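Local coordinates for protein fatty acid synthase 1, isoform A (Drosophila melanogaster, PDB 6FN6) that is a multifunctional enzyme that probably builds long-chain saturated fatty acids, this piece being its modifying region of dehydratase, enoylreductase and ketoreductase domains, at residues A[151-156]-A[163-168]; A[159-164]-A[224-229]. All blocks are in the same frame, centred on the assembly; numbering follows the deposited sequence.

Contact 1: A[151-156]-A[163-168]; sequences GIVRSD and KLQWVD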
# COMPACT_ATOMS: atom_id res chain seq x y z
N GLY A 151 7.40 -25.28 28.18
CA GLY A 151 6.87 -26.45 27.50
C GLY A 151 7.77 -27.07 26.45
O GLY A 151 7.41 -28.09 25.85
N ILE A 152 8.93 -26.47 26.20
CA ILE A 152 9.91 -27.07 25.31
C ILE A 152 10.66 -28.17 26.06
O ILE A 152 11.55 -27.89 26.87
CB ILE A 152 10.89 -26.02 24.75
CG1 ILE A 152 10.13 -24.96 23.96
CG2 ILE A 152 11.94 -26.70 23.87
CD1 ILE A 152 10.98 -23.78 23.51
N VAL A 153 10.28 -29.41 25.80
CA VAL A 153 10.94 -30.56 26.40
C VAL A 153 12.30 -30.80 25.74
O VAL A 153 13.26 -31.18 26.40
CB VAL A 153 10.07 -31.84 26.31
CG1 VAL A 153 8.86 -31.72 27.23
CG2 VAL A 153 9.63 -32.10 24.89
N ARG A 154 12.36 -30.58 24.43
CA ARG A 154 13.56 -30.92 23.66
C ARG A 154 13.75 -30.06 22.42
O ARG A 154 12.79 -29.60 21.80
CB ARG A 154 13.48 -32.40 23.26
CG ARG A 154 14.74 -32.96 22.62
CD ARG A 154 14.75 -34.49 22.65
NE ARG A 154 14.72 -35.02 24.02
CZ ARG A 154 13.65 -35.53 24.61
NH1 ARG A 154 12.48 -35.61 23.99
NH2 ARG A 154 13.75 -35.98 25.86
N SER A 155 15.02 -29.84 22.07
CA SER A 155 15.39 -29.14 20.85
C SER A 155 16.79 -29.53 20.42
O SER A 155 17.66 -29.74 21.26
CB SER A 155 15.31 -27.62 21.04
OG SER A 155 15.93 -26.94 19.97
N ASP A 156 17.02 -29.60 19.11
CA ASP A 156 18.36 -29.84 18.60
C ASP A 156 19.16 -28.54 18.67
O ASP A 156 18.60 -27.46 18.90
CB ASP A 156 18.32 -30.40 17.18
CG ASP A 156 17.72 -29.43 16.18
OD1 ASP A 156 17.03 -28.48 16.59
OD2 ASP A 156 17.94 -29.63 14.96
N LYS A 163 10.62 -30.90 20.45
CA LYS A 163 9.37 -31.41 20.98
C LYS A 163 8.73 -30.45 21.99
O LYS A 163 9.43 -29.78 22.76
CB LYS A 163 9.60 -32.78 21.63
CG LYS A 163 9.97 -33.87 20.63
CD LYS A 163 9.16 -35.14 20.84
CE LYS A 163 9.11 -35.97 19.57
NZ LYS A 163 10.46 -36.27 19.04
N LEU A 164 7.41 -30.38 21.96
CA LEU A 164 6.65 -29.52 22.85
C LEU A 164 5.62 -30.35 23.62
O LEU A 164 4.95 -31.20 23.04
CB LEU A 164 5.94 -28.41 22.07
CG LEU A 164 6.75 -27.76 20.93
CD1 LEU A 164 5.87 -26.84 20.10
CD2 LEU A 164 7.94 -27.01 21.50
N GLN A 165 5.50 -30.10 24.92
CA GLN A 165 4.56 -30.85 25.74
C GLN A 165 3.14 -30.32 25.54
O GLN A 165 2.95 -29.23 25.02
CB GLN A 165 4.95 -30.79 27.22
CG GLN A 165 4.96 -29.40 27.82
CD GLN A 165 5.44 -29.40 29.26
OE1 GLN A 165 6.31 -30.17 29.64
NE2 GLN A 165 4.86 -28.52 30.08
N TRP A 166 2.16 -31.13 25.94
CA TRP A 166 0.75 -30.75 25.83
C TRP A 166 0.06 -30.89 27.17
O TRP A 166 -0.02 -31.98 27.73
CB TRP A 166 0.04 -31.60 24.78
CG TRP A 166 -1.43 -31.33 24.72
CD1 TRP A 166 -2.43 -32.13 25.19
CD2 TRP A 166 -2.07 -30.18 24.17
NE1 TRP A 166 -3.65 -31.55 24.96
CE2 TRP A 166 -3.46 -30.35 24.33
CE3 TRP A 166 -1.60 -29.01 23.55
CZ2 TRP A 166 -4.38 -29.40 23.90
CZ3 TRP A 166 -2.52 -28.07 23.12
CH2 TRP A 166 -3.89 -28.27 23.30
N VAL A 167 -0.45 -29.77 27.69
CA VAL A 167 -1.14 -29.77 28.98
C VAL A 167 -2.56 -29.22 28.82
O VAL A 167 -3.06 -28.53 29.70
CB VAL A 167 -0.35 -28.95 30.02
CG1 VAL A 167 0.99 -29.60 30.30
CG2 VAL A 167 -0.16 -27.51 29.55
N ASP A 168 -3.20 -29.56 27.71
CA ASP A 168 -4.56 -29.12 27.44
C ASP A 168 -4.67 -27.60 27.55
O ASP A 168 -5.58 -27.07 28.18
CB ASP A 168 -5.54 -29.79 28.41
CG ASP A 168 -6.99 -29.64 27.96
OD1 ASP A 168 -7.25 -29.68 26.74
OD2 ASP A 168 -7.87 -29.50 28.84
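Lys163 is matched by two residues, Val153 and Arg154, where strand 152-155 pairs antiparallel with strand 161-164, a classic beta bulge. The Lys163 carbonyl serves both residues on the bulged side: Val153 N lies 3.2 Å from Lys163 O and Arg154 N 3.5 Å from the same oxygen, two weak bonds sharing one acceptor. Stronger links flank them. Lys163 N donates to Arg154 O at 2.9 Å, and Gln165 N reaches Gly151 O, also at 2.9 Å and nearly straight (167° at the hydrogen). Gly151 O takes a second, softer contact from the CA-H of Leu164. Partners outside the pair satisfy further polar atoms: Ile152 N is bonded to Tyr135 OH and Ile152 O weakly to Thr131 OG1, while backbone bonds join Ser155 to Leu129 and Leu164 to Leu223.

Side chains fill in around these bonds. CG2 of Val153 sits against CB of Lys163, while CG1 of Val153 lies beside CB of Gln165. With CG of Gln165 between its own backbone N and carbonyl carbon (chi1 61°), the extended chain runs beside Gly151, CG lying 3.5 Å from Gly151 CA. An alanine in place of Gln165 would probably uncover Gly151 CA, while the backbone bond to Gly151 O could remain. Ile152 and Leu164 run alongside each other, with CG1 of Ile152 3.9 Å from CD2 of Leu164, and both also touch helix 170-183, which carries the predicted proton donor Asp175 of the dehydratase.

Arg154 NE forms a salt bridge with Glu128, and Arg154 NH1 stands 5.4 Å from Lys163 NZ. That carboxylate would probably temper the repulsion between the two like charges. The hairpin of this predicted C-terminal hotdog fold thus has a polar, partly exposed face at Arg154 and Lys163 and an apolar one at Ile152 and Leu164.

Contact 2: A[159-164]-A[224-229]; sequences ASTGKL and PVQWYS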
# COMPACT_ATOMS: atom_id res chain seq x y z
N ALA A 159 17.85 -25.81 16.66
CA ALA A 159 16.41 -25.60 16.77
C ALA A 159 15.73 -25.73 15.40
O ALA A 159 14.94 -24.87 15.01
CB ALA A 159 16.11 -24.25 17.39
N SER A 160 16.05 -26.80 14.69
CA SER A 160 15.37 -27.11 13.44
C SER A 160 14.26 -28.12 13.71
O SER A 160 13.23 -28.13 13.04
CB SER A 160 16.36 -27.67 12.41
OG SER A 160 16.90 -28.90 12.84
N THR A 161 14.49 -28.96 14.72
CA THR A 161 13.48 -29.90 15.18
C THR A 161 13.48 -29.94 16.70
O THR A 161 14.47 -29.55 17.33
CB THR A 161 13.71 -31.32 14.61
OG1 THR A 161 12.63 -32.17 14.99
CG2 THR A 161 15.02 -31.90 15.13
N GLY A 162 12.38 -30.39 17.29
CA GLY A 162 12.27 -30.48 18.73
C GLY A 162 10.94 -31.05 19.16
O GLY A 162 10.21 -31.62 18.35
N LYS A 163 10.62 -30.90 20.45
CA LYS A 163 9.37 -31.41 20.98
C LYS A 163 8.73 -30.45 21.99
O LYS A 163 9.43 -29.78 22.76
CB LYS A 163 9.60 -32.78 21.63
CG LYS A 163 9.97 -33.87 20.63
CD LYS A 163 9.16 -35.14 20.84
CE LYS A 163 9.11 -35.97 19.57
NZ LYS A 163 10.46 -36.27 19.04
N LEU A 164 7.41 -30.38 21.96
CA LEU A 164 6.65 -29.52 22.85
C LEU A 164 5.62 -30.35 23.62
O LEU A 164 4.95 -31.20 23.04
CB LEU A 164 5.94 -28.41 22.07
CG LEU A 164 6.75 -27.76 20.93
CD1 LEU A 164 5.87 -26.84 20.10
CD2 LEU A 164 7.94 -27.01 21.50
N PRO A 224 6.13 -33.28 18.25
CA PRO A 224 7.20 -32.75 17.40
C PRO A 224 6.94 -31.32 16.91
O PRO A 224 5.82 -31.00 16.53
CB PRO A 224 7.23 -33.71 16.21
CG PRO A 224 6.50 -34.92 16.64
CD PRO A 224 5.48 -34.46 17.63
N VAL A 225 7.98 -30.48 16.93
CA VAL A 225 7.89 -29.15 16.35
C VAL A 225 8.98 -29.01 15.29
O VAL A 225 10.10 -29.49 15.47
CB VAL A 225 8.01 -28.05 17.44
CG1 VAL A 225 9.35 -28.15 18.16
CG2 VAL A 225 7.83 -26.67 16.83
N GLN A 226 8.64 -28.34 14.19
CA GLN A 226 9.56 -28.20 13.06
C GLN A 226 9.75 -26.73 12.69
O GLN A 226 8.82 -25.94 12.76
CB GLN A 226 9.04 -28.98 11.85
CG GLN A 226 8.75 -30.44 12.13
CD GLN A 226 10.01 -31.25 12.37
OE1 GLN A 226 11.09 -30.89 11.89
NE2 GLN A 226 9.88 -32.35 13.11
N TRP A 227 10.97 -26.39 12.29
CA TRP A 227 11.27 -25.05 11.80
C TRP A 227 11.95 -25.13 10.44
O TRP A 227 13.11 -25.54 10.33
CB TRP A 227 12.16 -24.30 12.79
CG TRP A 227 12.84 -23.10 12.21
CD1 TRP A 227 14.19 -22.87 12.13
CD2 TRP A 227 12.22 -21.96 11.60
NE1 TRP A 227 14.44 -21.67 11.53
CE2 TRP A 227 13.24 -21.08 11.20
CE3 TRP A 227 10.89 -21.59 11.37
CZ2 TRP A 227 12.98 -19.86 10.57
CZ3 TRP A 227 10.63 -20.38 10.75
CH2 TRP A 227 11.67 -19.53 10.35
N TYR A 228 11.22 -24.73 9.40
CA TYR A 228 11.74 -24.69 8.04
C TYR A 228 12.16 -23.27 7.67
O TYR A 228 11.31 -22.42 7.40
CB TYR A 228 10.69 -25.21 7.05
CG TYR A 228 10.08 -26.54 7.45
CD1 TYR A 228 8.97 -26.60 8.28
CD2 TYR A 228 10.62 -27.73 6.98
CE1 TYR A 228 8.42 -27.81 8.64
CE2 TYR A 228 10.06 -28.95 7.34
CZ TYR A 228 8.96 -28.98 8.17
OH TYR A 228 8.41 -30.19 8.53
N SER A 229 13.46 -23.03 7.68
CA SER A 229 14.00 -21.68 7.51
C SER A 229 13.80 -21.12 6.09
O SER A 229 13.66 -19.90 5.92
CB SER A 229 15.49 -21.66 7.86
OG SER A 229 16.21 -22.57 7.06
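Val225 of strand 223-228 packs against Gly162 and Leu164, and more of its surface is buried here than that of any other residue in the two segments. CG1 of Val225, set between its own backbone N and carbonyl carbon (chi1 60°), packs on the Gly162 backbone, 3.5 Å from Gly162 C. Leu164 meets Val225 at about a right angle, its CD1 3.6 Å from Val225 CB. Between the backbones of this antiparallel pair, Val225 N donates to Gly162 O at 2.9 Å, and the return bond from Gly162 N to Val225 O is weak.

Pro224 is next in buried area, and CG of Pro224 meets CE of Lys163 at 4.1 Å. At the other end Trp227 N bonds to Ser160 O at 2.9 Å, and Ser160 OG is held by Asp156. On the Thr161 and Gln226 side, Gln226 NE2 makes a weak bond to Thr161 OG1, while its OE1 is taken by Gln120.

Strand 161-164 is thereby joined to strand 223-228, whose other neighbour is strand 233-236. As expected for the predicted C-terminal hotdog fold, a helix, 170-183, packs on the sheet's apolar face, with Met177 against Leu164 and Phe180 against Val225.

Both contacts use strand 161-164, contact 1 pairing it with strand 152-155 and contact 2 with strand 223-228, so it lies between two antiparallel partners. Contact 1 closes a local hairpin, whereas contact 2 brings together segments about 60 residues apart in sequence. Each is partly buried, and its chemistry follows the side of the sheet: toward helix 170-183 Leu164 is joined by Ile152 in contact 1 and Val225 in contact 2, while the partly exposed side carries Arg154 and Lys163 in contact 1, Lys163 and Pro224 in contact 2. Contact 1 is bulged; contact 2 keeps an unbroken register and buries more surface. A probable hydrogen bond from Asp156 N to Thr161 O ties them together.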